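Local coordinates for esterase Rv0045c (Mycobacterium tuberculosis, PDB 6WYN), which hydrolyses carboxylic esters, with a preference for short, straight-chain alkyl esters, as a serine esterase whose physiological substrate is unknown, at residues F87-G92 / P115-S120; Y128-N133 / G157-I162. All coordinates share one frame; numbering follows the deposited sequence.

Interaction 1. Residues F87-G92 / P115-S120; sequences FLHGGG and PGHGHS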
loop_
_atom_site.group_PDB
_atom_site.type_symbol
_atom_site.label_atom_id
_atom_site.label_comp_id
_atom_site.label_asym_id
_atom_site.label_seq_id
_atom_site.Cartn_x
_atom_site.Cartn_y
_atom_site.Cartn_z
ATOM N N PHE A 87 7.241 3.097 -1.436
ATOM C CA PHE A 87 6.174 2.084 -1.388
ATOM C C PHE A 87 4.891 2.763 -0.916
ATOM O O PHE A 87 4.960 3.493 0.105
ATOM C CB PHE A 87 6.569 0.957 -0.438
ATOM C CG PHE A 87 7.696 0.080 -0.902
ATOM C CD1 PHE A 87 9.005 0.373 -0.584
ATOM C CD2 PHE A 87 7.426 -1.084 -1.616
ATOM C CE1 PHE A 87 10.051 -0.459 -0.980
ATOM C CE2 PHE A 87 8.466 -1.890 -2.052
ATOM C CZ PHE A 87 9.765 -1.594 -1.718
ATOM N N LEU A 88 3.788 2.509 -1.612
ATOM C CA LEU A 88 2.443 3.026 -1.271
ATOM C C LEU A 88 1.508 1.841 -1.087
ATOM O O LEU A 88 1.258 1.133 -2.068
ATOM C CB LEU A 88 1.972 3.972 -2.366
ATOM C CG LEU A 88 2.966 5.087 -2.721
ATOM C CD1 LEU A 88 2.394 6.004 -3.775
ATOM C CD2 LEU A 88 3.266 5.960 -1.499
ATOM N N HIS A 89 1.002 1.661 0.124
ATOM C CA HIS A 89 0.056 0.579 0.483
ATOM C C HIS A 89 -1.346 0.740 -0.132
ATOM O O HIS A 89 -1.682 1.758 -0.795
ATOM C CB HIS A 89 -0.046 0.545 2.007
ATOM C CG HIS A 89 -0.662 1.772 2.583
ATOM N ND1 HIS A 89 -2.036 1.962 2.596
ATOM C CD2 HIS A 89 -0.103 2.840 3.218
ATOM C CE1 HIS A 89 -2.283 3.127 3.199
ATOM N NE2 HIS A 89 -1.127 3.653 3.610
ATOM N N GLY A 90 -2.190 -0.249 0.127
ATOM C CA GLY A 90 -3.572 -0.254 -0.389
ATOM C C GLY A 90 -4.572 0.392 0.561
ATOM O O GLY A 90 -4.253 0.712 1.745
ATOM N N GLY A 91 -5.809 0.543 0.083
ATOM C CA GLY A 91 -6.955 0.821 0.981
ATOM C C GLY A 91 -6.973 -0.082 2.192
ATOM O O GLY A 91 -6.830 -1.342 2.051
ATOM N N GLY A 92 -7.230 0.500 3.369
ATOM C CA GLY A 92 -7.367 -0.255 4.623
ATOM C C GLY A 92 -6.047 -0.780 5.148
ATOM O O GLY A 92 -6.078 -1.646 6.044
ATOM N N PRO A 115 -3.002 9.374 3.172
ATOM C CA PRO A 115 -4.047 10.074 3.913
ATOM C C PRO A 115 -5.102 9.077 4.373
ATOM O O PRO A 115 -5.505 8.125 3.652
ATOM C CB PRO A 115 -4.565 11.082 2.895
ATOM C CG PRO A 115 -3.371 11.376 2.074
ATOM C CD PRO A 115 -2.603 10.070 1.949
ATOM N N GLY A 116 -5.547 9.264 5.588
ATOM C CA GLY A 116 -6.615 8.459 6.172
ATOM C C GLY A 116 -6.145 7.137 6.713
ATOM O O GLY A 116 -6.991 6.327 7.071
ATOM N N HIS A 117 -4.843 6.889 6.739
ATOM C CA HIS A 117 -4.269 5.569 7.092
ATOM C C HIS A 117 -3.007 5.739 7.955
ATOM O O HIS A 117 -2.293 6.774 7.836
ATOM C CB HIS A 117 -3.915 4.850 5.791
ATOM C CG HIS A 117 -5.070 4.554 4.900
ATOM N ND1 HIS A 117 -5.510 5.452 3.943
ATOM C CD2 HIS A 117 -5.819 3.430 4.782
ATOM C CE1 HIS A 117 -6.522 4.892 3.287
ATOM N NE2 HIS A 117 -6.741 3.661 3.808
ATOM N N GLY A 118 -2.706 4.704 8.716
ATOM C CA GLY A 118 -1.499 4.610 9.541
ATOM C C GLY A 118 -1.470 5.749 10.543
ATOM O O GLY A 118 -2.474 5.874 11.284
ATOM N N HIS A 119 -0.437 6.589 10.498
ATOM C CA HIS A 119 -0.343 7.810 11.337
ATOM C C HIS A 119 -0.600 9.048 10.494
ATOM O O HIS A 119 -0.386 10.134 11.013
ATOM C CB HIS A 119 1.016 7.867 12.018
ATOM C CG HIS A 119 1.211 6.733 12.971
ATOM N ND1 HIS A 119 1.416 6.927 14.354
ATOM C CD2 HIS A 119 1.220 5.396 12.772
ATOM C CE1 HIS A 119 1.573 5.751 14.945
ATOM N NE2 HIS A 119 1.466 4.787 13.981
ATOM N N SER A 120 -0.963 8.913 9.220
ATOM C CA SER A 120 -1.235 10.116 8.387
ATOM C C SER A 120 -2.608 10.706 8.800
ATOM O O SER A 120 -3.488 9.947 9.222
ATOM C CB SER A 120 -1.136 9.826 6.937
ATOM O OG SER A 120 0.198 9.706 6.477
#
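His-89 and His-117 meet as an offset edge-to-face aromatic pair, with ring centroids 5.1 Å apart and planes inclined at 64°. His-89 supplies the edge: its CE1 sits over one face of the His-117 imidazole, 3.6 Å from CG of His-117, and also reaches back to CB of that residue at 3.5 Å. The His-89 ring is held at both nitrogens. ND1 donates to the carbonyl oxygen of Gly-90 at 2.7 Å, an acceptor lying in the imidazole plane, while NE2 accepts from the backbone N of Leu-114. A chi1 of 66° sets CG over the backbone, flanked by N and the carbonyl carbon, and brings ND1 within bonding distance of the next residue's carbonyl. This is the His-Gly-Gly sequence that follows strand 85-88 in the alpha/beta hydrolase fold, the loop that commonly furnishes the oxyanion hole in the family, and Gly-90 lies next to Ser-155, the assigned nucleophile. His-117 is steadied from its own loop by a bond from ND1 to O of Pro-115, 2.7 Å long, with the donor above the carbonyl plane. The other ring nitrogen, NE2, faces the glycine run: N of Gly-92 lies at the ring edge, 3.2 Å from NE2 of His-117, and CA of Gly-91, a residue involved in substrate selectivity, is 4.0 Å from the same nitrogen.

Interaction 2. Residues Y128-N133 / G157-I162; sequences YSPQLN and GGLTAI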
loop_
_atom_site.group_PDB
_atom_site.type_symbol
_atom_site.label_atom_id
_atom_site.label_comp_id
_atom_site.label_asym_id
_atom_site.label_seq_id
_atom_site.Cartn_x
_atom_site.Cartn_y
_atom_site.Cartn_z
ATOM N N TYR A 128 -10.099 9.734 -0.075
ATOM C CA TYR A 128 -8.716 9.264 -0.256
ATOM C C TYR A 128 -8.525 8.853 -1.716
ATOM O O TYR A 128 -7.961 7.773 -1.974
ATOM C CB TYR A 128 -8.534 8.213 0.823
ATOM C CG TYR A 128 -8.885 8.749 2.181
ATOM C CD1 TYR A 128 -8.170 9.794 2.714
ATOM C CD2 TYR A 128 -9.924 8.222 2.937
ATOM C CE1 TYR A 128 -8.459 10.304 3.970
ATOM C CE2 TYR A 128 -10.209 8.702 4.212
ATOM C CZ TYR A 128 -9.471 9.762 4.723
ATOM O OH TYR A 128 -9.742 10.330 5.943
ATOM N N SER A 129 -8.944 9.731 -2.633
ATOM C CA SER A 129 -8.849 9.527 -4.097
ATOM C C SER A 129 -7.376 9.480 -4.378
ATOM O O SER A 129 -6.613 10.187 -3.713
ATOM C CB SER A 129 -9.543 10.610 -4.973
ATOM O OG SER A 129 -8.700 11.773 -5.133
ATOM N N PRO A 130 -6.955 8.720 -5.420
ATOM C CA PRO A 130 -5.582 8.768 -5.890
ATOM C C PRO A 130 -5.130 10.197 -6.189
ATOM O O PRO A 130 -3.992 10.521 -5.947
ATOM C CB PRO A 130 -5.620 7.943 -7.189
ATOM C CG PRO A 130 -6.773 6.988 -6.990
ATOM C CD PRO A 130 -7.779 7.750 -6.167
ATOM N N GLN A 131 -5.998 11.003 -6.819
ATOM C CA GLN A 131 -5.671 12.394 -7.219
ATOM C C GLN A 131 -5.353 13.286 -5.993
ATOM O O GLN A 131 -4.387 14.084 -6.096
ATOM C CB GLN A 131 -6.853 12.962 -8.008
ATOM C CG GLN A 131 -7.002 12.342 -9.408
ATOM C CD GLN A 131 -7.680 11.005 -9.714
ATOM O OE1 GLN A 131 -8.129 10.192 -8.861
ATOM N NE2 GLN A 131 -7.757 10.776 -11.031
ATOM N N LEU A 132 -6.202 13.239 -4.980
ATOM C CA LEU A 132 -6.086 13.986 -3.678
ATOM C C LEU A 132 -4.814 13.468 -2.929
ATOM O O LEU A 132 -3.945 14.281 -2.501
ATOM C CB LEU A 132 -7.399 13.794 -2.883
ATOM C CG LEU A 132 -8.616 14.580 -3.448
ATOM C CD1 LEU A 132 -10.007 14.292 -2.791
ATOM C CD2 LEU A 132 -8.315 16.068 -3.410
ATOM N N ASN A 133 -4.637 12.149 -2.884
ATOM C CA ASN A 133 -3.476 11.483 -2.221
ATOM C C ASN A 133 -2.211 11.996 -2.844
ATOM O O ASN A 133 -1.311 12.421 -2.098
ATOM C CB ASN A 133 -3.457 9.965 -2.347
ATOM C CG ASN A 133 -4.579 9.349 -1.606
ATOM O OD1 ASN A 133 -5.226 10.012 -0.797
ATOM N ND2 ASN A 133 -4.863 8.094 -1.912
ATOM N N GLY A 157 -2.757 2.659 -3.532
ATOM C CA GLY A 157 -1.363 3.086 -3.651
ATOM C C GLY A 157 -0.837 3.077 -5.055
ATOM O O GLY A 157 -0.068 3.991 -5.392
ATOM N N GLY A 158 -1.138 2.035 -5.849
ATOM C CA GLY A 158 -0.691 1.964 -7.253
ATOM C C GLY A 158 -1.290 3.077 -8.122
ATOM O O GLY A 158 -0.548 3.644 -8.968
ATOM N N LEU A 159 -2.564 3.396 -7.931
ATOM C CA LEU A 159 -3.228 4.496 -8.699
ATOM C C LEU A 159 -2.670 5.846 -8.199
ATOM O O LEU A 159 -2.384 6.721 -9.032
ATOM C CB LEU A 159 -4.746 4.382 -8.539
ATOM C CG LEU A 159 -5.347 3.034 -8.944
ATOM C CD1 LEU A 159 -6.840 3.141 -9.098
ATOM C CD2 LEU A 159 -4.732 2.531 -10.238
ATOM N N THR A 160 -2.355 5.947 -6.907
ATOM C CA THR A 160 -1.682 7.157 -6.355
ATOM C C THR A 160 -0.357 7.339 -7.091
ATOM O O THR A 160 -0.055 8.451 -7.514
ATOM C CB THR A 160 -1.563 7.095 -4.828
ATOM O OG1 THR A 160 -2.900 6.948 -4.359
ATOM C CG2 THR A 160 -0.941 8.338 -4.239
ATOM N N ALA A 161 0.376 6.249 -7.306
ATOM C CA ALA A 161 1.676 6.279 -7.989
ATOM C C ALA A 161 1.503 6.756 -9.422
ATOM O O ALA A 161 2.357 7.505 -9.890
ATOM C CB ALA A 161 2.347 4.939 -7.958
ATOM N N ILE A 162 0.477 6.293 -10.109
ATOM C CA ILE A 162 0.229 6.739 -11.494
ATOM C C ILE A 162 0.078 8.266 -11.484
ATOM O O ILE A 162 0.737 8.906 -12.281
ATOM C CB ILE A 162 -1.002 6.042 -12.092
ATOM C CG1 ILE A 162 -0.687 4.586 -12.414
ATOM C CG2 ILE A 162 -1.460 6.814 -13.332
ATOM C CD1 ILE A 162 -1.897 3.747 -12.709
#
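Pro-130 lays its ring against the backbone and side chain of Leu-159, and one helical turn later Asn-133 reaches Thr-160, so the first turn of helix 130-144 leans on helix 156-167. The backbones are close: CA of Pro-130 and CA of Thr-160 are 4.2 Å apart. CB of Pro-130 rests 3.8 Å from the backbone N of Thr-160, and its CG touches CB of Leu-159 at 3.6 Å, where the proline ring and the leucine run alongside each other in a common direction.

Asn-133 can be followed outward. Its CB packs on the methyl CG2 of Thr-160 at 3.5 Å. With CG anti to the carbonyl carbon (chi1 -67°), the amide is carried past the threonine, its arm roughly perpendicular to the threonine side chain. At the tip, OD1 packs on the Pro-115 ring, whereas ND2 makes a weak but nearly straight hydrogen bond, 166° at the hydrogen, to OG1 of Thr-160. A second weak bond, 3.1 Å long, runs from ND2 of Asn-133 to O of Tyr-128, so the amide is shared between the neighbouring helix and the loop before its own. The main partner of the threonine hydroxyl is O of Leu-156, one turn earlier in its helix; the asparagine bond is an additional, weak one.

Ser-129 is the N-cap of helix 130-144, its OG accepting from N of Leu-132 at 2.9 Å, and the proline follows in the first turn. Helix 156-167 follows what is evidently the nucleophile elbow, a GxSxG turn with Ser-155, the assigned nucleophile, and the contact therefore joins a capped helix start to the nucleophile helix of an alpha/beta hydrolase.

In the fold
Interaction 1 is complete in sequence by residue 120, before the first residue of interaction 2. Their centres are about 11 Å apart, and both belong to the alpha/beta hydrolase domain, around the C-terminal ends of its central parallel strands. Strand 85-88, which leads into interaction 1, is a sheet neighbour of strand 150-154, which leads through Ser-155 into the helix of interaction 2. The two also touch directly: CA of Gly-116 lies 3.4 Å from CE1 of Tyr-128, and CD1 of Leu-88 is 3.6 Å from O of Gly-157. Together they connect the loop that holds Gly-91, a residue involved in substrate selectivity, with the helix after Ser-155.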